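Long-range contacts in tryptophan synthase alpha chain (Chlamydia trachomatis, PDB 6V82), which probably cleaves indoleglycerol phosphate to indole and glyceraldehyde 3-phosphate, in the last step of tryptophan biosynthesis: residues L18-G23 and E69-E74; F171-P176 and V203-I208. One frame throughout, in Å; residues are numbered along the deposited sequence.

Interaction 1. Residues L18-G23 and E69-E74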
ATOM      1  N   LEU A  18     -41.278  -9.498  24.944  1.00 21.08           N
ATOM      2  CA  LEU A  18     -41.186  -8.048  24.834  1.00 30.11           C
ATOM      3  C   LEU A  18     -39.821  -7.590  25.325  1.00 32.55           C
ATOM      4  O   LEU A  18     -39.272  -8.145  26.283  1.00 33.97           O
ATOM      5  CB  LEU A  18     -42.249  -7.318  25.660  1.00 31.78           C
ATOM      6  CG  LEU A  18     -43.692  -7.345  25.204  1.00 37.99           C
ATOM      7  CD1 LEU A  18     -44.547  -6.606  26.236  1.00 38.80           C
ATOM      8  CD2 LEU A  18     -43.813  -6.718  23.834  1.00 41.52           C
ATOM      9  N   THR A  19     -39.294  -6.543  24.697  1.00 30.84           N
ATOM     10  CA  THR A  19     -38.067  -5.909  25.170  1.00 26.96           C
ATOM     11  C   THR A  19     -38.413  -4.881  26.243  1.00 27.80           C
ATOM     12  O   THR A  19     -39.059  -3.866  25.958  1.00 25.17           O
ATOM     13  CB  THR A  19     -37.318  -5.243  24.027  1.00 31.86           C
ATOM     14  OG1 THR A  19     -36.971  -6.222  23.035  1.00 33.21           O
ATOM     15  CG2 THR A  19     -36.060  -4.576  24.564  1.00 28.43           C
ATOM     16  N   ALA A  20     -37.976  -5.137  27.475  1.00 18.02           N
ATOM     17  CA  ALA A  20     -38.136  -4.158  28.541  1.00 29.80           C
ATOM     18  C   ALA A  20     -37.542  -2.815  28.132  1.00 29.94           C
ATOM     19  O   ALA A  20     -36.382  -2.737  27.720  1.00 36.18           O
ATOM     20  CB  ALA A  20     -37.465  -4.660  29.823  1.00 27.14           C
ATOM     21  N   GLY A  21     -38.341  -1.756  28.247  1.00 30.23           N
ATOM     22  CA  GLY A  21     -37.859  -0.415  28.014  1.00 30.90           C
ATOM     23  C   GLY A  21     -37.941   0.063  26.579  1.00 31.55           C
ATOM     24  O   GLY A  21     -37.680   1.247  26.321  1.00 26.97           O
ATOM     25  N   ASP A  22     -38.275  -0.811  25.636  1.00 33.41           N
ATOM     26  CA  ASP A  22     -38.512  -0.379  24.263  1.00 38.44           C
ATOM     27  C   ASP A  22     -39.776   0.473  24.251  1.00 41.77           C
ATOM     28  O   ASP A  22     -40.865  -0.013  24.570  1.00 42.85           O
ATOM     29  CB  ASP A  22     -38.632  -1.599  23.352  1.00 38.58           C
ATOM     30  CG  ASP A  22     -38.761  -1.229  21.886  1.00 40.92           C
ATOM     31  OD1 ASP A  22     -38.558  -0.041  21.559  1.00 45.29           O
ATOM     32  OD2 ASP A  22     -39.079  -2.129  21.071  1.00 39.05           O
ATOM     33  N   GLY A  23     -39.640   1.752  23.919  1.00 38.33           N
ATOM     34  CA  GLY A  23     -40.744   2.675  24.070  1.00 35.77           C
ATOM     35  C   GLY A  23     -40.870   3.321  25.440  1.00 36.39           C
ATOM     36  O   GLY A  23     -41.757   4.168  25.627  1.00 36.78           O
ATOM     37  N   GLU A  69     -33.525   4.759  25.086  1.00 37.90           N
ATOM     38  CA  GLU A  69     -34.537   5.318  25.965  1.00 45.52           C
ATOM     39  C   GLU A  69     -34.227   5.049  27.433  1.00 45.30           C
ATOM     40  O   GLU A  69     -35.130   5.115  28.279  1.00 40.05           O
ATOM     41  CB  GLU A  69     -35.913   4.776  25.589  1.00 50.78           C
ATOM     42  CG  GLU A  69     -36.218   4.973  24.120  1.00 65.09           C
ATOM     43  CD  GLU A  69     -37.598   4.497  23.740  1.00 76.85           C
ATOM     44  OE1 GLU A  69     -38.571   4.982  24.359  1.00 83.82           O
ATOM     45  OE2 GLU A  69     -37.708   3.643  22.828  1.00 78.25           O
ATOM     46  N   ASN A  70     -32.970   4.708  27.734  1.00 41.87           N
ATOM     47  CA  ASN A  70     -32.433   4.732  29.091  1.00 36.35           C
ATOM     48  C   ASN A  70     -33.021   3.630  29.965  1.00 33.27           C
ATOM     49  O   ASN A  70     -33.300   3.856  31.140  1.00 34.04           O
ATOM     50  CB  ASN A  70     -32.647   6.102  29.745  1.00 31.87           C
ATOM     51  CG  ASN A  70     -31.924   7.211  29.015  1.00 48.16           C
ATOM     52  OD1 ASN A  70     -30.733   7.095  28.703  1.00 43.88           O
ATOM     53  ND2 ASN A  70     -32.642   8.293  28.723  1.00 52.58           N
ATOM     54  N   LEU A  71     -33.217   2.437  29.412  1.00 32.76           N
ATOM     55  CA  LEU A  71     -33.494   1.306  30.286  1.00 32.11           C
ATOM     56  C   LEU A  71     -32.256   1.020  31.134  1.00 32.23           C
ATOM     57  O   LEU A  71     -31.134   0.941  30.618  1.00 36.29           O
ATOM     58  CB  LEU A  71     -33.900   0.053  29.506  1.00 30.82           C
ATOM     59  CG  LEU A  71     -34.109  -1.022  30.593  1.00 34.73           C
ATOM     60  CD1 LEU A  71     -35.494  -1.636  30.577  1.00 40.32           C
ATOM     61  CD2 LEU A  71     -33.020  -2.107  30.596  1.00 27.28           C
ATOM     62  N   THR A  72     -32.462   0.879  32.437  1.00 29.81           N
ATOM     63  CA  THR A  72     -31.412   0.572  33.389  1.00 26.14           C
ATOM     64  C   THR A  72     -31.842  -0.624  34.215  1.00 28.46           C
ATOM     65  O   THR A  72     -32.998  -1.055  34.163  1.00 28.62           O
ATOM     66  CB  THR A  72     -31.127   1.746  34.319  1.00 35.64           C
ATOM     67  OG1 THR A  72     -32.285   1.996  35.131  1.00 35.61           O
ATOM     68  CG2 THR A  72     -30.753   2.996  33.513  1.00 26.64           C
ATOM     69  N   SER A  73     -30.901  -1.160  35.000  1.00 30.32           N
ATOM     70  CA  SER A  73     -31.268  -2.255  35.891  1.00 32.28           C
ATOM     71  C   SER A  73     -32.313  -1.820  36.915  1.00 31.73           C
ATOM     72  O   SER A  73     -33.028  -2.670  37.456  1.00 35.94           O
ATOM     73  CB  SER A  73     -30.025  -2.812  36.588  1.00 31.02           C
ATOM     74  OG  SER A  73     -29.348  -1.804  37.316  1.00 32.05           O
ATOM     75  N   GLU A  74     -32.438  -0.515  37.166  1.00 27.72           N
ATOM     76  CA  GLU A  74     -33.430   0.028  38.085  1.00 35.20           C
ATOM     77  C   GLU A  74     -34.804   0.210  37.440  1.00 35.30           C
ATOM     78  O   GLU A  74     -35.817  -0.128  38.065  1.00 33.22           O
ATOM     79  CB  GLU A  74     -32.940   1.362  38.660  1.00 26.54           C
ATOM     80  CG  GLU A  74     -31.782   1.243  39.655  1.00 36.18           C
ATOM     81  CD  GLU A  74     -32.094   0.338  40.849  1.00 47.68           C
ATOM     82  OE1 GLU A  74     -33.147   0.528  41.512  1.00 53.36           O
ATOM     83  OE2 GLU A  74     -31.284  -0.571  41.126  1.00 50.78           O
TER
HETATM   84  O   HOH W   1     -36.627   2.751  28.542  1.00 31.95           O
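A water molecule joins two backbone carbonyls here, donating to Gly21 O at 2.9 Å and to Glu69 O at 2.8 Å. It links the type II beta turn Thr19-Asp22 to the residue just after helix 57-68. The setting is a TIM barrel: the turn follows strand 13-19, and the segment 69-74 connects helix 57-68 to helix 73-84. A Schellman motif ends the first helix, with Asn70 at positive phi.

Beside the water, Leu71 reaches into the turn. With CG anti to the backbone N (chi1 179°), the side chain extends toward the turn. Leu71 CD1 lies 3.7 Å from Ala20 CB and also rests on the Ala20 carbonyl. Gly21, at positive phi, has no side chain, and Leu71 CD1 packs close against its backbone N. Phe47, Pro48 and Ile79 also pack on Leu71, which is buried.

At the outer side, Glu69 stretches over the end of the turn, with its chain extended beyond CG. Its carboxylate comes within 4.0 Å of that of Asp22, measured from Glu69 OE2 to Asp22 OD1, and the two planes are 83° apart. A salt bridge from Asp22 to Arg65 probably eases this repulsion. Glu69 also holds the backbone: Gly23 N donates to Glu69 OE2 over 2.9 Å, from above the carboxylate plane.

Interaction 2. Residues F171-P176 and V203-I208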
ATOM      1  N   PHE A 171     -39.304 -24.988  33.245  1.00 37.49           N
ATOM      2  CA  PHE A 171     -39.441 -25.682  31.972  1.00 34.90           C
ATOM      3  C   PHE A 171     -38.131 -25.523  31.217  1.00 34.19           C
ATOM      4  O   PHE A 171     -37.297 -24.679  31.555  1.00 31.58           O
ATOM      5  CB  PHE A 171     -40.615 -25.146  31.153  1.00 33.83           C
ATOM      6  CG  PHE A 171     -40.405 -23.745  30.653  1.00 35.70           C
ATOM      7  CD1 PHE A 171     -39.971 -23.515  29.359  1.00 34.33           C
ATOM      8  CD2 PHE A 171     -40.625 -22.658  31.486  1.00 37.53           C
ATOM      9  CE1 PHE A 171     -39.766 -22.223  28.895  1.00 34.29           C
ATOM     10  CE2 PHE A 171     -40.423 -21.361  31.030  1.00 37.86           C
ATOM     11  CZ  PHE A 171     -39.993 -21.147  29.729  1.00 35.68           C
ATOM     12  N   LEU A 172     -37.962 -26.351  30.191  1.00 34.96           N
ATOM     13  CA  LEU A 172     -36.777 -26.348  29.343  1.00 35.87           C
ATOM     14  C   LEU A 172     -37.151 -25.896  27.946  1.00 43.55           C
ATOM     15  O   LEU A 172     -38.135 -26.376  27.372  1.00 53.16           O
ATOM     16  CB  LEU A 172     -36.142 -27.731  29.259  1.00 38.88           C
ATOM     17  CG  LEU A 172     -35.099 -28.051  30.312  1.00 49.58           C
ATOM     18  CD1 LEU A 172     -34.721 -29.514  30.187  1.00 55.40           C
ATOM     19  CD2 LEU A 172     -33.886 -27.159  30.126  1.00 44.17           C
ATOM     20  N   TYR A 173     -36.366 -24.982  27.402  1.00 36.61           N
ATOM     21  CA  TYR A 173     -36.456 -24.689  25.988  1.00 36.54           C
ATOM     22  C   TYR A 173     -35.689 -25.739  25.199  1.00 45.41           C
ATOM     23  O   TYR A 173     -34.641 -26.229  25.629  1.00 45.14           O
ATOM     24  CB  TYR A 173     -35.895 -23.311  25.687  1.00 35.05           C
ATOM     25  CG  TYR A 173     -36.833 -22.166  25.941  1.00 35.54           C
ATOM     26  CD1 TYR A 173     -38.062 -22.103  25.310  1.00 40.28           C
ATOM     27  CD2 TYR A 173     -36.462 -21.113  26.767  1.00 35.40           C
ATOM     28  CE1 TYR A 173     -38.911 -21.040  25.518  1.00 40.85           C
ATOM     29  CE2 TYR A 173     -37.298 -20.043  26.977  1.00 36.93           C
ATOM     30  CZ  TYR A 173     -38.524 -20.012  26.350  1.00 41.37           C
ATOM     31  OH  TYR A 173     -39.373 -18.949  26.557  1.00 43.36           O
ATOM     32  N   TYR A 174     -36.221 -26.075  24.031  1.00 46.27           N
ATOM     33  CA  TYR A 174     -35.644 -27.079  23.154  1.00 46.63           C
ATOM     34  C   TYR A 174     -35.497 -26.485  21.764  1.00 49.21           C
ATOM     35  O   TYR A 174     -36.443 -25.884  21.246  1.00 49.37           O
ATOM     36  CB  TYR A 174     -36.523 -28.327  23.119  1.00 48.09           C
ATOM     37  CG  TYR A 174     -35.864 -29.487  22.452  1.00 59.52           C
ATOM     38  CD1 TYR A 174     -36.007 -29.690  21.087  1.00 65.03           C
ATOM     39  CD2 TYR A 174     -35.082 -30.375  23.176  1.00 64.62           C
ATOM     40  CE1 TYR A 174     -35.399 -30.745  20.457  1.00 72.32           C
ATOM     41  CE2 TYR A 174     -34.464 -31.447  22.554  1.00 71.69           C
ATOM     42  CZ  TYR A 174     -34.629 -31.626  21.186  1.00 76.43           C
ATOM     43  OH  TYR A 174     -34.025 -32.680  20.533  1.00 78.83           O
ATOM     44  N   ILE A 175     -34.314 -26.631  21.171  1.00 59.87           N
ATOM     45  CA  ILE A 175     -34.055 -26.142  19.815  1.00 70.76           C
ATOM     46  C   ILE A 175     -33.843 -27.334  18.895  1.00 83.95           C
ATOM     47  O   ILE A 175     -32.710 -27.816  18.772  1.00 85.05           O
ATOM     48  CB  ILE A 175     -32.828 -25.221  19.756  1.00 66.05           C
ATOM     49  CG1 ILE A 175     -32.702 -24.388  21.026  1.00 65.17           C
ATOM     50  CG2 ILE A 175     -32.914 -24.325  18.539  1.00 65.49           C
ATOM     51  CD1 ILE A 175     -31.408 -23.619  21.096  1.00 65.98           C
ATOM     52  N   PRO A 176     -34.876 -27.839  18.234  1.00 99.39           N
ATOM     53  CA  PRO A 176     -34.724 -29.056  17.429  1.00108.76           C
ATOM     54  C   PRO A 176     -34.083 -28.777  16.073  1.00106.69           C
ATOM     55  O   PRO A 176     -33.848 -27.631  15.686  1.00108.60           O
ATOM     56  CB  PRO A 176     -36.162 -29.559  17.276  1.00113.82           C
ATOM     57  CG  PRO A 176     -36.998 -28.329  17.393  1.00109.74           C
ATOM     58  CD  PRO A 176     -36.277 -27.390  18.320  1.00102.01           C
ATOM     59  N   VAL A 203     -40.440 -26.888  25.837  1.00 38.85           N
ATOM     60  CA  VAL A 203     -41.044 -25.918  24.934  1.00 37.84           C
ATOM     61  C   VAL A 203     -40.140 -25.739  23.723  1.00 44.81           C
ATOM     62  O   VAL A 203     -38.949 -25.437  23.868  1.00 43.61           O
ATOM     63  CB  VAL A 203     -41.297 -24.572  25.635  1.00 37.96           C
ATOM     64  CG1 VAL A 203     -41.827 -23.542  24.638  1.00 31.21           C
ATOM     65  CG2 VAL A 203     -42.265 -24.767  26.784  1.00 31.59           C
ATOM     66  N   ASP A 204     -40.716 -25.927  22.532  1.00 46.61           N
ATOM     67  CA  ASP A 204     -40.038 -25.616  21.279  1.00 45.31           C
ATOM     68  C   ASP A 204     -39.712 -24.125  21.212  1.00 47.59           C
ATOM     69  O   ASP A 204     -40.611 -23.273  21.248  1.00 45.87           O
ATOM     70  CB  ASP A 204     -40.923 -26.028  20.102  1.00 46.08           C
ATOM     71  CG  ASP A 204     -40.161 -26.125  18.780  1.00 49.77           C
ATOM     72  OD1 ASP A 204     -39.247 -25.304  18.538  1.00 43.98           O
ATOM     73  OD2 ASP A 204     -40.492 -27.031  17.975  1.00 53.37           O
ATOM     74  N   ARG A 205     -38.422 -23.821  21.094  1.00 45.65           N
ATOM     75  CA  ARG A 205     -37.896 -22.461  21.114  1.00 45.94           C
ATOM     76  C   ARG A 205     -38.096 -21.717  19.794  1.00 50.31           C
ATOM     77  O   ARG A 205     -37.783 -20.525  19.717  1.00 45.75           O
ATOM     78  CB  ARG A 205     -36.407 -22.528  21.488  1.00 46.35           C
ATOM     79  CG  ARG A 205     -35.643 -21.206  21.636  1.00 46.45           C
ATOM     80  CD  ARG A 205     -36.145 -20.335  22.771  1.00 40.20           C
ATOM     81  NE  ARG A 205     -35.337 -19.122  22.898  1.00 39.02           N
ATOM     82  CZ  ARG A 205     -35.647 -18.080  23.677  1.00 40.53           C
ATOM     83  NH1 ARG A 205     -36.757 -18.093  24.422  1.00 37.34           N
ATOM     84  NH2 ARG A 205     -34.842 -17.018  23.709  1.00 38.23           N
ATOM     85  N   ARG A 206     -38.626 -22.362  18.756  1.00 56.19           N
ATOM     86  CA  ARG A 206     -38.688 -21.706  17.457  1.00 49.67           C
ATOM     87  C   ARG A 206     -39.709 -20.570  17.453  1.00 49.81           C
ATOM     88  O   ARG A 206     -40.711 -20.589  18.174  1.00 52.76           O
ATOM     89  CB  ARG A 206     -39.011 -22.716  16.362  1.00 48.75           C
ATOM     90  CG  ARG A 206     -40.479 -23.028  16.159  1.00 51.43           C
ATOM     91  CD  ARG A 206     -40.649 -23.877  14.901  1.00 61.81           C
ATOM     92  NE  ARG A 206     -40.459 -25.309  15.145  1.00 71.65           N
ATOM     93  CZ  ARG A 206     -39.290 -25.951  15.124  1.00 75.57           C
ATOM     94  NH1 ARG A 206     -39.259 -27.254  15.360  1.00 75.56           N
ATOM     95  NH2 ARG A 206     -38.156 -25.304  14.875  1.00 77.07           N
ATOM     96  N   ASP A 207     -39.432 -19.565  16.632  1.00 51.31           N
ATOM     97  CA  ASP A 207     -40.249 -18.360  16.598  1.00 49.93           C
ATOM     98  C   ASP A 207     -41.544 -18.636  15.852  1.00 50.05           C
ATOM     99  O   ASP A 207     -41.528 -18.959  14.662  1.00 58.42           O
ATOM    100  CB  ASP A 207     -39.472 -17.227  15.934  1.00 51.29           C
ATOM    101  CG  ASP A 207     -40.132 -15.868  16.114  1.00 53.97           C
ATOM    102  OD1 ASP A 207     -41.157 -15.753  16.827  1.00 52.41           O
ATOM    103  OD2 ASP A 207     -39.610 -14.905  15.519  1.00 54.53           O
ATOM    104  N   ILE A 208     -42.663 -18.518  16.547  1.00 49.76           N
ATOM    105  CA  ILE A 208     -43.979 -18.708  15.953  1.00 51.69           C
ATOM    106  C   ILE A 208     -44.596 -17.344  15.712  1.00 53.60           C
ATOM    107  O   ILE A 208     -44.510 -16.451  16.567  1.00 57.12           O
ATOM    108  CB  ILE A 208     -44.884 -19.563  16.856  1.00 48.51           C
ATOM    109  CG1 ILE A 208     -44.231 -20.911  17.121  1.00 41.70           C
ATOM    110  CG2 ILE A 208     -46.226 -19.753  16.196  1.00 50.14           C
ATOM    111  CD1 ILE A 208     -44.023 -21.697  15.869  1.00 41.86           C
TER
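Tyr173 and Arg205 meet over a ring face, on two adjacent parallel strands of the TIM barrel. The Arg205 chain bends at chi2 (64°) and crosses the tyrosine obliquely. Arg205 CD sits 3.8 Å from the centroid of the Tyr173 ring, a CH-pi contact. Higher above the same face, the guanidinium makes a cation-pi contact, with the group's plane turned 55° from the ring. Arg205 NH1 is nearest, 3.2 Å from Tyr173 CZ and offset toward the rim. Phe171 CE1 lies over the centre of the opposite face, so the tyrosine ring is contacted on both faces. Both polar tips go to Glu44, a predicted catalytic proton acceptor: Arg205 NH1 by a salt bridge and Tyr173 OH by a hydrogen bond. The pair thus probably helps to position this carboxylate.

Val203 runs beside Tyr173 in the same direction. Val203 CG1 faces Tyr173 CE1, while Val203 CG2 is 3.7 Å from Phe171 CD1.

The strands are bonded in parallel register, Tyr173 beside Val203 and Tyr174 beside Asp204. Val203 N donates to Leu172 O, Tyr174 N to Val203 O, and Arg205 N to Tyr174 O.

Asp204 points to the other face of the sheet, where Phe191 of helix 187-198 packs on it. Its OD1 accepts from Arg206 N, forming an Asx turn just where the chain turns a corner. Asp204 OD2 forms a salt bridge with Arg206 NH1 (2.9 Å) and is also hydrogen-bonded to Tyr220. The Pro176 ring, though poorly ordered, crosses the Asp204 and Arg206 side chains at about a right angle, with Pro176 CD 3.6 Å from Asp204 OD1.

Interactions 1 and 2 lie on opposite sides of the chain's centre. Their centres are about 25 Å apart and their nearest atoms about 10 Å apart, without touching. Both belong to the same parallel barrel sheet: 18-23 covers the end of strand 13-19 and the turn after it, while interaction 2 pairs strands 172-175 and 202-205. Glu44 gives them a common reference. The side chain of Tyr173 is about 3 Å from that of Glu44. The side chain of Ala20 is about 10 Å from that of Glu44. The side chain of Arg205 is also about 5 Å from that of Asp55, the second predicted proton acceptor. Interaction 2 therefore borders the probable catalytic centre, while interaction 1 joins a strand-end turn to the connection between two helices.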